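Local coordinates for lipoate-protein ligase 1 (PDB 5T8U) that binds lipoic acid in a pocket of its lipoyl protein ligase A/B family catalytic domain, at residues A[152-157]-A[163-168]; A[69-74]-A[96-101]. All coordinates share one frame; numbering follows the deposited sequence.

Overall arrangement
In this member of the lipoate-protein ligase family, a beta hairpin and a glycine-rich loop both line the lipoic acid pocket. Contact 1 is the buried hairpin, whose centre lies about 4 Å from the centre of the chain. Contact 2, with its centre about 14 Å from that of contact 1, joins the glycine-rich loop to the turn that precedes helix 73-76. Both touch lipoic acid: the hairpin lies along the ligand's carbon chain and sulfur ring, while residues 96-101 run from the carboxylate to the ring. The two contacts also meet directly, with Thr168 OG1 3.9 Å from His101 CE1. Lys150, just before the hairpin segment, gives the ligand a further hydrogen bond.

Contact 1: residues A[152-157]-A[163-168]; sequences SGSAFK and FLHHGT. With LPA (lipoic acid), chain C.
Ser154, Phe156 and His165 gather on one face of an antiparallel beta hairpin, formed by neighbouring strands of the main mixed sheet of the catalytic domain. His165 can be followed outward. Its CB rests 3.6 Å from Phe156 CD1, and CG lies 3.3 Å from Phe156 CE1, which sits over the centre of one imidazole face and also near His165 CE1. The two ring planes meet at 46°, neither stacked nor edge-to-face. Farther out along the ring, CD2 comes 3.6 Å from Ser154 CB, and at the tip NE2 shares a hydrogen bond of 3.0 Å with Ser154 OG, which lies in the ring plane; either atom could be the donor. ND1 is bonded to Asn120, so both ring nitrogens have partners, which should restrict rotation of the imidazole. Phe163 extends the aromatic cluster rim to rim, its CZ 3.5 Å from Phe156 CD1.

Backbone hydrogen bonds join the strands. Ala155 and His166 exchange two, as do Lys157 and Leu164, and Thr168 N adds one to Gly153 O, approaching from above the carbonyl plane.

The opposite face, carrying Ala155, His166 and Thr168, serves lipoic acid. His166 has CG between its backbone N and carbonyl carbon (chi1 81°), a torsion that presents the ring edge to the ligand while NE2 bonds to Thr94 OG1. Backbone atoms line the ligand chain too: Gly153 O is 3.3 Å from C4, and Gly167 C is 3.4 Å from C7. At the sulfur ring, His166 ND1 lies 3.2 Å from ligand C8, near the imidazole plane.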
loop_
_atom_site.group_PDB
_atom_site.type_symbol
_atom_site.label_atom_id
_atom_site.label_comp_id
_atom_site.label_asym_id
_atom_site.label_seq_id
_atom_site.Cartn_x
_atom_site.Cartn_y
_atom_site.Cartn_z
ATOM N N SER A 152 6.051 9.571 -7.098
ATOM C CA SER A 152 5.084 9.000 -6.174
ATOM C C SER A 152 4.895 7.525 -6.503
ATOM O O SER A 152 5.036 7.110 -7.657
ATOM C CB SER A 152 3.742 9.741 -6.235
ATOM O OG SER A 152 2.679 8.920 -5.783
ATOM N N GLY A 153 4.577 6.739 -5.476
ATOM C CA GLY A 153 4.398 5.307 -5.654
ATOM C C GLY A 153 3.286 4.745 -4.793
ATOM O O GLY A 153 3.310 4.898 -3.569
ATOM N N SER A 154 2.315 4.077 -5.410
ATOM C CA SER A 154 1.085 3.697 -4.731
ATOM C C SER A 154 0.955 2.185 -4.595
ATOM O O SER A 154 1.638 1.407 -5.267
ATOM C CB SER A 154 -0.131 4.251 -5.480
ATOM O OG SER A 154 -0.069 5.664 -5.571
ATOM N N ALA A 155 0.056 1.785 -3.697
ATOM C CA ALA A 155 -0.303 0.388 -3.501
ATOM C C ALA A 155 -1.736 0.338 -2.989
ATOM O O ALA A 155 -2.258 1.322 -2.455
ATOM C CB ALA A 155 0.652 -0.319 -2.533
ATOM N N PHE A 156 -2.368 -0.825 -3.153
ATOM C CA PHE A 156 -3.806 -0.941 -2.961
ATOM C C PHE A 156 -4.139 -2.187 -2.153
ATOM O O PHE A 156 -3.367 -3.148 -2.097
ATOM C CB PHE A 156 -4.540 -0.990 -4.307
ATOM C CG PHE A 156 -4.033 0.007 -5.307
ATOM C CD1 PHE A 156 -4.608 1.261 -5.408
ATOM C CD2 PHE A 156 -2.976 -0.309 -6.144
ATOM C CE1 PHE A 156 -4.141 2.180 -6.327
ATOM C CE2 PHE A 156 -2.504 0.606 -7.063
ATOM C CZ PHE A 156 -3.087 1.853 -7.154
ATOM N N LYS A 157 -5.314 -2.151 -1.526
ATOM C CA LYS A 157 -5.891 -3.307 -0.857
ATOM C C LYS A 157 -7.405 -3.166 -0.891
ATOM O O LYS A 157 -7.938 -2.070 -0.694
ATOM C CB LYS A 157 -5.397 -3.442 0.588
ATOM C CG LYS A 157 -6.151 -4.479 1.408
ATOM C CD LYS A 157 -5.378 -4.863 2.660
ATOM C CE LYS A 157 -6.096 -5.944 3.455
ATOM N NZ LYS A 157 -6.243 -7.215 2.690
ATOM N N PHE A 163 -12.162 0.249 -0.064
ATOM C CA PHE A 163 -11.021 0.212 -0.966
ATOM C C PHE A 163 -9.973 1.190 -0.456
ATOM O O PHE A 163 -10.286 2.359 -0.193
ATOM C CB PHE A 163 -11.420 0.566 -2.400
ATOM C CG PHE A 163 -10.250 0.735 -3.326
ATOM C CD1 PHE A 163 -9.557 -0.368 -3.799
ATOM C CD2 PHE A 163 -9.839 1.997 -3.721
ATOM C CE1 PHE A 163 -8.478 -0.214 -4.650
ATOM C CE2 PHE A 163 -8.763 2.157 -4.572
ATOM C CZ PHE A 163 -8.081 1.051 -5.036
ATOM N N LEU A 164 -8.739 0.707 -0.319
ATOM C CA LEU A 164 -7.640 1.480 0.245
ATOM C C LEU A 164 -6.560 1.654 -0.812
ATOM O O LEU A 164 -5.963 0.670 -1.261
ATOM C CB LEU A 164 -7.074 0.794 1.490
ATOM C CG LEU A 164 -5.938 1.512 2.230
ATOM C CD1 LEU A 164 -5.990 1.199 3.716
ATOM C CD2 LEU A 164 -4.579 1.121 1.681
ATOM N N HIS A 165 -6.311 2.902 -1.198
ATOM C CA HIS A 165 -5.248 3.270 -2.133
ATOM C C HIS A 165 -4.296 4.192 -1.378
ATOM O O HIS A 165 -4.572 5.387 -1.230
ATOM C CB HIS A 165 -5.829 3.946 -3.377
ATOM C CG HIS A 165 -4.813 4.636 -4.237
ATOM N ND1 HIS A 165 -5.167 5.457 -5.286
ATOM C CD2 HIS A 165 -3.459 4.625 -4.212
ATOM C CE1 HIS A 165 -4.076 5.926 -5.865
ATOM N NE2 HIS A 165 -3.026 5.437 -5.231
ATOM N N HIS A 166 -3.173 3.651 -0.908
ATOM C CA HIS A 166 -2.207 4.430 -0.145
ATOM C C HIS A 166 -0.875 4.449 -0.880
ATOM O O HIS A 166 -0.382 3.402 -1.317
ATOM C CB HIS A 166 -2.042 3.880 1.280
ATOM C CG HIS A 166 -1.127 2.700 1.386
ATOM N ND1 HIS A 166 0.197 2.817 1.749
ATOM C CD2 HIS A 166 -1.351 1.378 1.202
ATOM C CE1 HIS A 166 0.754 1.619 1.771
ATOM N NE2 HIS A 166 -0.164 0.727 1.444
ATOM N N GLY A 167 -0.308 5.647 -1.024
ATOM C CA GLY A 167 0.918 5.837 -1.769
ATOM C C GLY A 167 1.790 6.900 -1.129
ATOM O O GLY A 167 1.414 7.527 -0.135
ATOM N N THR A 168 2.960 7.096 -1.730
ATOM C CA THR A 168 3.960 8.029 -1.237
ATOM C C THR A 168 4.187 9.132 -2.259
ATOM O O THR A 168 4.199 8.879 -3.470
ATOM C CB THR A 168 5.288 7.317 -0.947
ATOM O OG1 THR A 168 6.241 8.259 -0.440
ATOM C CG2 THR A 168 5.845 6.671 -2.210
HETATM C C1 LPA C . 5.656 0.781 -5.375
HETATM O O1 LPA C . 6.422 1.608 -5.936
HETATM C C2 LPA C . 4.547 1.275 -4.451
HETATM O O2 LPA C . 5.804 -0.454 -5.580
HETATM C C3 LPA C . 5.172 1.863 -3.189
HETATM C C4 LPA C . 4.109 2.030 -2.106
HETATM C C5 LPA C . 4.803 2.323 -0.777
HETATM C C6 LPA C . 3.873 2.364 0.274
HETATM S S6 LPA C . 4.596 2.115 1.612
HETATM C C7 LPA C . 3.058 4.161 0.405
HETATM C C8 LPA C . 2.879 4.523 1.948
HETATM S S8 LPA C . 3.612 3.145 2.906
#

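Contact 2: residues A[69-74]-A[96-101]; sequences KNQNIW and GGAVYH. With LPA (lipoic acid), chain C.
The flat carboxamide of Gln71 reaches the glycine-rich loop of the lipoate ligase fold, where Gly96, Gly97 and Ala98 lead into strand 99-101. Gly96 O lies over one face of the carboxamide, Gly97 CA on the same side, and Ala98 N close to its plane. The amide oxygen OE1 comes 2.8 Å from Ala98 N, but the angle is too poor for a hydrogen bond; OE1 is also 3.1 Å from Gly97 C. The chain is extended beyond CG (chi2 -167°), carrying the amide across to the loop. A second flat group, the His101 imidazole, meets lipoic acid at its edge: NE2 is 3.5 Å from sulfur S8, with C8 near the ring plane. ND1 donates to Tyr100 O from above that carbonyl's plane, a bond that may help orient the ring.

At the start of strand 99-101, Val99 places CG2 3.6 Å from ligand C5, with CG1 close to C3. Arg92 bonds to Gly97 O and Arg91 to Gln71 O, anchoring both backbones. Asn72 is the N-cap of helix 73-76, its OD1 accepting a hydrogen bond from Ser75 N. At the carboxylate end, Gly97 N donates to ligand O2 over 3.3 Å, a long but nearly straight bond of 175°.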
loop_
_atom_site.group_PDB
_atom_site.type_symbol
_atom_site.label_atom_id
_atom_site.label_comp_id
_atom_site.label_asym_id
_atom_site.label_seq_id
_atom_site.Cartn_x
_atom_site.Cartn_y
_atom_site.Cartn_z
ATOM N N LYS A 69 3.661 -7.040 1.581
ATOM C CA LYS A 69 3.066 -8.211 2.217
ATOM C C LYS A 69 3.693 -9.514 1.742
ATOM O O LYS A 69 3.772 -10.479 2.512
ATOM C CB LYS A 69 1.558 -8.236 1.958
ATOM C CG LYS A 69 0.892 -9.538 2.371
ATOM C CD LYS A 69 -0.620 -9.419 2.404
ATOM C CE LYS A 69 -1.278 -10.701 1.921
ATOM N NZ LYS A 69 -2.723 -10.764 2.274
ATOM N N ASN A 70 4.152 -9.567 0.490
ATOM C CA ASN A 70 4.585 -10.818 -0.125
ATOM C C ASN A 70 6.040 -10.784 -0.581
ATOM O O ASN A 70 6.452 -11.634 -1.375
ATOM C CB ASN A 70 3.674 -11.159 -1.306
ATOM C CG ASN A 70 2.241 -11.407 -0.881
ATOM O OD1 ASN A 70 1.984 -12.096 0.107
ATOM N ND2 ASN A 70 1.297 -10.839 -1.621
ATOM N N GLN A 71 6.830 -9.834 -0.098
ATOM C CA GLN A 71 8.227 -9.740 -0.493
ATOM C C GLN A 71 9.127 -10.468 0.502
ATOM O O GLN A 71 8.778 -10.672 1.667
ATOM C CB GLN A 71 8.653 -8.277 -0.607
ATOM C CG GLN A 71 8.553 -7.703 -2.006
ATOM C CD GLN A 71 9.272 -6.376 -2.138
ATOM O OE1 GLN A 71 9.034 -5.449 -1.363
ATOM N NE2 GLN A 71 10.163 -6.279 -3.119
ATOM N N ASN A 72 10.301 -10.866 0.017
ATOM C CA ASN A 72 11.318 -11.516 0.835
ATOM C C ASN A 72 12.300 -10.456 1.317
ATOM O O ASN A 72 12.945 -9.786 0.503
ATOM C CB ASN A 72 12.038 -12.605 0.041
ATOM C CG ASN A 72 13.219 -13.192 0.792
ATOM O OD1 ASN A 72 14.305 -12.612 0.809
ATOM N ND2 ASN A 72 13.017 -14.352 1.405
ATOM N N ILE A 73 12.416 -10.310 2.639
ATOM C CA ILE A 73 13.218 -9.225 3.200
ATOM C C ILE A 73 14.685 -9.385 2.820
ATOM O O ILE A 73 15.389 -8.398 2.576
ATOM C CB ILE A 73 13.031 -9.163 4.728
ATOM C CG1 ILE A 73 13.733 -7.926 5.294
ATOM C CG2 ILE A 73 13.558 -10.436 5.388
ATOM C CD1 ILE A 73 13.439 -7.660 6.757
ATOM N N TRP A 74 15.168 -10.627 2.753
ATOM C CA TRP A 74 16.593 -10.866 2.559
ATOM C C TRP A 74 17.056 -10.532 1.148
ATOM O O TRP A 74 18.241 -10.242 0.951
ATOM C CB TRP A 74 16.927 -12.322 2.882
ATOM C CG TRP A 74 16.367 -12.765 4.191
ATOM C CD1 TRP A 74 15.176 -13.395 4.402
ATOM C CD2 TRP A 74 16.970 -12.600 5.478
ATOM N NE1 TRP A 74 15.001 -13.636 5.743
ATOM C CE2 TRP A 74 16.088 -13.158 6.425
ATOM C CE3 TRP A 74 18.170 -12.037 5.922
ATOM C CZ2 TRP A 74 16.369 -13.171 7.788
ATOM C CZ3 TRP A 74 18.447 -12.051 7.276
ATOM C CH2 TRP A 74 17.550 -12.611 8.191
ATOM N N GLY A 96 3.536 -4.580 -3.667
ATOM C CA GLY A 96 4.518 -3.648 -4.180
ATOM C C GLY A 96 5.920 -4.022 -3.748
ATOM O O GLY A 96 6.161 -5.076 -3.152
ATOM N N GLY A 97 6.861 -3.128 -4.059
ATOM C CA GLY A 97 8.256 -3.342 -3.750
ATOM C C GLY A 97 8.691 -2.621 -2.484
ATOM O O GLY A 97 7.950 -1.849 -1.882
ATOM N N ALA A 98 9.930 -2.894 -2.085
ATOM C CA ALA A 98 10.489 -2.273 -0.893
ATOM C C ALA A 98 10.785 -0.803 -1.159
ATOM O O ALA A 98 11.413 -0.457 -2.164
ATOM C CB ALA A 98 11.761 -3.002 -0.460
ATOM N N VAL A 99 10.328 0.062 -0.254
ATOM C CA VAL A 99 10.520 1.499 -0.380
ATOM C C VAL A 99 11.115 2.039 0.913
ATOM O O VAL A 99 11.047 1.412 1.973
ATOM C CB VAL A 99 9.205 2.237 -0.712
ATOM C CG1 VAL A 99 8.684 1.804 -2.077
ATOM C CG2 VAL A 99 8.164 1.989 0.368
ATOM N N TYR A 100 11.700 3.229 0.806
ATOM C CA TYR A 100 12.329 3.918 1.920
ATOM C C TYR A 100 11.538 5.174 2.253
ATOM O O TYR A 100 11.012 5.842 1.358
ATOM C CB TYR A 100 13.775 4.280 1.571
ATOM C CG TYR A 100 14.495 5.125 2.596
ATOM C CD1 TYR A 100 15.074 4.552 3.721
ATOM C CD2 TYR A 100 14.621 6.495 2.424
ATOM C CE1 TYR A 100 15.743 5.322 4.651
ATOM C CE2 TYR A 100 15.289 7.275 3.349
ATOM C CZ TYR A 100 15.848 6.682 4.459
ATOM O OH TYR A 100 16.516 7.449 5.385
ATOM N N HIS A 101 11.459 5.492 3.542
ATOM C CA HIS A 101 10.710 6.644 4.020
ATOM C C HIS A 101 11.592 7.499 4.914
ATOM O O HIS A 101 12.479 6.994 5.605
ATOM C CB HIS A 101 9.464 6.227 4.813
ATOM C CG HIS A 101 8.293 5.851 3.961
ATOM N ND1 HIS A 101 8.343 5.824 2.585
ATOM C CD2 HIS A 101 7.032 5.486 4.298
ATOM C CE1 HIS A 101 7.165 5.459 2.110
ATOM N NE2 HIS A 101 6.353 5.248 3.129
HETATM C C1 LPA C . 5.656 0.781 -5.375
HETATM O O1 LPA C . 6.422 1.608 -5.936
HETATM C C2 LPA C . 4.547 1.275 -4.451
HETATM O O2 LPA C . 5.804 -0.454 -5.580
HETATM C C3 LPA C . 5.172 1.863 -3.189
HETATM C C4 LPA C . 4.109 2.030 -2.106
HETATM C C5 LPA C . 4.803 2.323 -0.777
HETATM C C6 LPA C . 3.873 2.364 0.274
HETATM S S6 LPA C . 4.596 2.115 1.612
HETATM C C7 LPA C . 3.058 4.161 0.405
HETATM C C8 LPA C . 2.879 4.523 1.948
HETATM S S8 LPA C . 3.612 3.145 2.906
#